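PDB 2ITM: xylulose kinase from Escherichia coli, which catalyses the ATP-dependent phosphorylation of D-xylulose to D-xylulose 5-phosphate, and less efficiently that of 1-deoxy-D-xylulose. Local coordinates for residues Val112-Ser115 / Arg116-Thr119; Leu122-Pro125 / Gly126-Ala129. All coordinates share one frame; numbering follows the deposited sequence.

Contact 1. Residues Val112-Ser115 / Arg116-Thr119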
ATOM      1  N   VAL A 112       4.893 -32.714 -26.241  1.00 31.47           N
ATOM      2  CA  VAL A 112       4.304 -32.384 -27.518  1.00 47.53           C
ATOM      3  C   VAL A 112       4.661 -31.000 -27.977  1.00 46.28           C
ATOM      4  O   VAL A 112       3.942 -30.076 -27.795  1.00 48.13           O
ATOM      5  CB  VAL A 112       2.801 -32.590 -27.533  1.00 38.73           C
ATOM      6  CG1 VAL A 112       2.295 -32.564 -28.884  1.00 41.81           C
ATOM      7  CG2 VAL A 112       2.459 -33.859 -26.921  1.00 31.95           C
ATOM      8  N   PRO A 113       5.828 -30.912 -28.585  1.00 61.49           N
ATOM      9  CA  PRO A 113       6.420 -29.687 -29.092  1.00 56.71           C
ATOM     10  C   PRO A 113       5.462 -28.822 -29.876  1.00 46.78           C
ATOM     11  O   PRO A 113       5.532 -27.607 -29.849  1.00 37.32           O
ATOM     12  CB  PRO A 113       7.471 -30.235 -30.032  1.00 58.78           C
ATOM     13  CG  PRO A 113       7.336 -31.644 -29.978  1.00 51.50           C
ATOM     14  CD  PRO A 113       5.981 -31.972 -29.582  1.00 77.14           C
ATOM     15  N   GLN A 114       4.567 -29.473 -30.573  1.00 38.19           N
ATOM     16  CA  GLN A 114       3.593 -28.758 -31.339  1.00 52.12           C
ATOM     17  C   GLN A 114       2.266 -28.551 -30.632  1.00 45.21           C
ATOM     18  O   GLN A 114       1.294 -28.178 -31.229  1.00 37.45           O
ATOM     19  CB  GLN A 114       3.402 -29.446 -32.644  1.00 53.29           C
ATOM     20  CG  GLN A 114       4.408 -28.996 -33.641  1.00 85.82           C
ATOM     21  CD  GLN A 114       3.986 -29.341 -35.014  1.00 97.24           C
ATOM     22  OE1 GLN A 114       3.635 -30.464 -35.284  1.00 67.01           O
ATOM     23  NE2 GLN A 114       3.993 -28.372 -35.882  1.00 94.11           N
ATOM     24  N   SER A 115       2.248 -28.785 -29.345  1.00 37.98           N
ATOM     25  CA  SER A 115       1.027 -28.617 -28.628  1.00 34.59           C
ATOM     26  C   SER A 115       0.357 -27.287 -28.749  1.00 39.87           C
ATOM     27  O   SER A 115      -0.814 -27.246 -28.880  1.00 49.39           O
ATOM     28  CB  SER A 115       1.157 -29.063 -27.211  1.00 33.89           C
ATOM     29  OG  SER A 115       1.374 -27.980 -26.377  1.00 59.90           O
ATOM     30  N   ARG A 116       1.086 -26.191 -28.705  1.00 47.71           N
ATOM     31  CA  ARG A 116       0.481 -24.877 -28.837  1.00 40.59           C
ATOM     32  C   ARG A 116      -0.068 -24.676 -30.244  1.00 37.58           C
ATOM     33  O   ARG A 116      -0.962 -23.924 -30.443  1.00 34.19           O
ATOM     34  CB  ARG A 116       1.431 -23.741 -28.408  1.00 53.68           C
ATOM     35  CG  ARG A 116       2.103 -23.883 -27.004  1.00 49.23           C
ATOM     36  CD  ARG A 116       2.857 -22.647 -26.465  1.00 44.94           C
ATOM     37  NE  ARG A 116       3.471 -22.900 -25.169  1.00 74.73           N
ATOM     38  CZ  ARG A 116       4.405 -22.156 -24.578  1.00 87.23           C
ATOM     39  NH1 ARG A 116       4.875 -21.065 -25.150  1.00109.57           N
ATOM     40  NH2 ARG A 116       4.880 -22.503 -23.403  1.00 52.76           N
ATOM     41  N   VAL A 117       0.479 -25.382 -31.209  1.00 45.63           N
ATOM     42  CA  VAL A 117       0.014 -25.284 -32.585  1.00 51.01           C
ATOM     43  C   VAL A 117      -1.303 -26.030 -32.780  1.00 55.39           C
ATOM     44  O   VAL A 117      -2.168 -25.576 -33.475  1.00 42.94           O
ATOM     45  CB  VAL A 117       1.024 -25.855 -33.591  1.00 56.51           C
ATOM     46  CG1 VAL A 117       0.335 -26.326 -34.778  1.00 55.05           C
ATOM     47  CG2 VAL A 117       1.991 -24.846 -34.006  1.00 46.71           C
ATOM     48  N   ILE A 118      -1.418 -27.185 -32.152  1.00 44.84           N
ATOM     49  CA  ILE A 118      -2.598 -28.006 -32.244  1.00 46.86           C
ATOM     50  C   ILE A 118      -3.726 -27.459 -31.397  1.00 44.25           C
ATOM     51  O   ILE A 118      -4.813 -27.414 -31.855  1.00 49.71           O
ATOM     52  CB  ILE A 118      -2.297 -29.477 -31.848  1.00 52.41           C
ATOM     53  CG1 ILE A 118      -1.187 -30.089 -32.691  1.00 50.92           C
ATOM     54  CG2 ILE A 118      -3.489 -30.353 -31.973  1.00 39.77           C
ATOM     55  CD1 ILE A 118      -0.698 -31.339 -32.134  1.00 31.87           C
ATOM     56  N   THR A 119      -3.458 -27.033 -30.183  1.00 37.52           N
ATOM     57  CA  THR A 119      -4.516 -26.534 -29.317  1.00 36.05           C
ATOM     58  C   THR A 119      -4.849 -25.074 -29.519  1.00 38.41           C
ATOM     59  O   THR A 119      -5.949 -24.652 -29.209  1.00 42.96           O
ATOM     60  CB  THR A 119      -4.222 -26.781 -27.849  1.00 42.38           C
ATOM     61  OG1 THR A 119      -3.104 -25.996 -27.449  1.00 49.71           O
ATOM     62  CG2 THR A 119      -3.786 -28.198 -27.614  1.00 25.60           C
TER
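The carbonyl oxygen of Q114 takes two backbone N-H groups from the next turn of chain. Q114 O accepts from I118 N at 3.0 Å, and the donor lies almost in line with the carbonyl, at a C=O...N angle of 168°. It also takes a weak, bent bond from V117 N at 2.9 Å. Side chains close round this same oxygen. V117 CB comes within 3.3 Å of Q114 O. I118 CG1 comes to 3.5 Å from Q114 O, and I118 CD1 also lies against it. CG1 of I118 reaches it because it stands anti to the carbonyl carbon, beside the backbone N (chi1 -57°).

One residue on, S115 O receives T119 N at 3.0 Å in a nearly straight bond. T119 CG2 rests against this oxygen too, at 3.4 Å. The S115 hydroxyl is buried and has no polar partner in the model.

These bonds are those of a first helical turn. Q114 holds the N-cap position of the short helix 115-119. Before it, V112 leaves helix 102-111, and a type I beta turn from V112 to S115 links the two helices. S115 N closes that turn on V112 O, in a bond that is modelled short at 2.6 Å. The R116 chain is extended from CG to NE, and its NH2 forms a salt bridge with E109 of helix 102-111. V112 and S115 also pack on M188 of helix 186-190, while I118 touches S185. The turn thus joins two consecutive helices of the N-terminal FGGY domain and rests on helix 186-190.

Contact 2. Residues Leu122-Pro125 / Gly126-Ala129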
ATOM      1  N   LEU A 122      -1.647 -21.867 -24.852  1.00 43.96           N
ATOM      2  CA  LEU A 122      -0.681 -22.236 -23.846  1.00 40.11           C
ATOM      3  C   LEU A 122      -1.303 -23.060 -22.747  1.00 41.47           C
ATOM      4  O   LEU A 122      -2.397 -22.778 -22.290  1.00 33.22           O
ATOM      5  CB  LEU A 122      -0.004 -21.000 -23.263  1.00 41.84           C
ATOM      6  CG  LEU A 122       1.434 -21.218 -22.798  1.00 52.42           C
ATOM      7  CD1 LEU A 122       2.408 -20.396 -23.606  1.00 71.44           C
ATOM      8  CD2 LEU A 122       1.594 -20.965 -21.317  1.00 48.72           C
ATOM      9  N   MET A 123      -0.573 -24.079 -22.324  1.00 30.98           N
ATOM     10  CA  MET A 123      -1.094 -25.068 -21.416  1.00 31.58           C
ATOM     11  C   MET A 123      -1.230 -24.495 -20.021  1.00 41.50           C
ATOM     12  O   MET A 123      -0.323 -23.862 -19.509  1.00 42.29           O
ATOM     13  CB  MET A 123      -0.199 -26.296 -21.418  1.00 37.77           C
ATOM     14  CG  MET A 123      -0.770 -27.478 -20.690  1.00 41.46           C
ATOM     15  SD  MET A 123      -2.170 -28.238 -21.495  1.00 38.59           S
ATOM     16  CE  MET A 123      -1.375 -28.896 -22.940  1.00 23.81           C
ATOM     17  N   MET A 124      -2.392 -24.699 -19.426  1.00 35.78           N
ATOM     18  CA  MET A 124      -2.667 -24.224 -18.093  1.00 26.22           C
ATOM     19  C   MET A 124      -3.166 -25.369 -17.238  1.00 35.69           C
ATOM     20  O   MET A 124      -3.748 -26.310 -17.738  1.00 24.72           O
ATOM     21  CB  MET A 124      -3.725 -23.139 -18.130  1.00 31.85           C
ATOM     22  CG  MET A 124      -3.402 -22.002 -19.052  1.00 53.97           C
ATOM     23  SD  MET A 124      -2.334 -20.775 -18.298  1.00 63.62           S
ATOM     24  CE  MET A 124      -3.531 -19.803 -17.405  1.00 83.11           C
ATOM     25  N   PRO A 125      -2.928 -25.267 -15.942  1.00 27.45           N
ATOM     26  CA  PRO A 125      -3.217 -26.347 -15.004  1.00 28.71           C
ATOM     27  C   PRO A 125      -4.704 -26.538 -14.857  1.00 34.09           C
ATOM     28  O   PRO A 125      -5.140 -27.605 -14.464  1.00 35.53           O
ATOM     29  CB  PRO A 125      -2.637 -25.829 -13.695  1.00 24.27           C
ATOM     30  CG  PRO A 125      -1.612 -24.914 -14.084  1.00 43.06           C
ATOM     31  CD  PRO A 125      -1.972 -24.304 -15.395  1.00 30.49           C
ATOM     32  N   GLY A 126      -5.460 -25.495 -15.170  1.00 30.98           N
ATOM     33  CA  GLY A 126      -6.904 -25.539 -15.180  1.00 33.91           C
ATOM     34  C   GLY A 126      -7.476 -26.371 -16.308  1.00 33.00           C
ATOM     35  O   GLY A 126      -8.615 -26.802 -16.238  1.00 31.19           O
ATOM     36  N   PHE A 127      -6.682 -26.595 -17.342  1.00 25.72           N
ATOM     37  CA  PHE A 127      -7.106 -27.372 -18.488  1.00 14.71           C
ATOM     38  C   PHE A 127      -7.096 -28.863 -18.211  1.00 16.38           C
ATOM     39  O   PHE A 127      -6.411 -29.332 -17.326  1.00 31.43           O
ATOM     40  CB  PHE A 127      -6.249 -27.055 -19.704  1.00 26.80           C
ATOM     41  CG  PHE A 127      -6.326 -25.626 -20.155  1.00 26.23           C
ATOM     42  CD1 PHE A 127      -5.435 -25.135 -21.085  1.00 36.93           C
ATOM     43  CD2 PHE A 127      -7.287 -24.778 -19.659  1.00 30.50           C
ATOM     44  CE1 PHE A 127      -5.496 -23.838 -21.498  1.00 26.74           C
ATOM     45  CE2 PHE A 127      -7.351 -23.488 -20.064  1.00 29.32           C
ATOM     46  CZ  PHE A 127      -6.456 -23.010 -20.982  1.00 24.65           C
ATOM     47  N   THR A 128      -7.877 -29.604 -18.972  1.00 26.27           N
ATOM     48  CA  THR A 128      -8.226 -30.971 -18.632  1.00 18.37           C
ATOM     49  C   THR A 128      -7.027 -31.921 -18.763  1.00 26.97           C
ATOM     50  O   THR A 128      -6.774 -32.739 -17.898  1.00 15.72           O
ATOM     51  CB  THR A 128      -9.397 -31.442 -19.502  1.00 33.24           C
ATOM     52  OG1 THR A 128     -10.352 -30.391 -19.632  1.00 19.23           O
ATOM     53  CG2 THR A 128     -10.165 -32.528 -18.802  1.00 26.35           C
ATOM     54  N   ALA A 129      -6.291 -31.784 -19.860  1.00 22.64           N
ATOM     55  CA  ALA A 129      -5.241 -32.720 -20.213  1.00 21.64           C
ATOM     56  C   ALA A 129      -4.164 -32.946 -19.147  1.00 29.18           C
ATOM     57  O   ALA A 129      -3.897 -34.057 -18.798  1.00 24.48           O
ATOM     58  CB  ALA A 129      -4.635 -32.350 -21.521  1.00 20.44           C
TER
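M124 lies over one face of the F127 ring. Its CB sits 3.8 Å from the ring centroid and 8° off the ring normal, a CH-pi contact centred on the ring. CG continues over the same face toward one side, 3.7 Å from F127 CE1. From there the methionine chain bends at chi2 and chi3, and its end leads away from F127. The ring is brought under M124 by a chi1 of -62°, which sets F127 CG beside its own backbone N and anti to the carbonyl carbon. L122 O approaches F127 CE1 obliquely at 3.4 Å.

A type I beta turn from M124 to F127, with P125 and G126 at its corners, brings the two side chains together. F127 N donates to M124 O at 3.0 Å, coming from above the carbonyl plane. The turn leads into helix 128-138 of the N-terminal FGGY domain, and G126 O accepts a hydrogen bond from the side-chain NZ of K131 in that helix.

Two histidines also meet the ring. It meets the imidazole of H78, a substrate-binding residue, with the planes inclined at about 35°, and it pairs edge-to-face with H275. T128 OG1 is hydrogen-bonded to H78 O, so F127, the last residue of the turn, and T128 after it both contact H78. M123 packs on C105 and L108 of helix 102-111, and both M123 and F127 touch M175.

Contacts 1 and 2 follow each other along the chain, with centres 12 Å apart. E109 ties them: one carboxylate oxygen pairs with R116 of contact 1, the other accepts from M123 N of contact 2. R116 and L122 also adjoin, but their modelled approach is too close to be trusted in detail. The two contacts differ in distance to the sugar. The F127 side chain is about 5 Å from the bound D-xylulose, and about 11 Å from that of D233, the probable proton acceptor. The nearer end of contact 1, the T119 side chain, is about 12 Å from the ligand. Contact 2 therefore borders the substrate pocket, with contact 1 behind it.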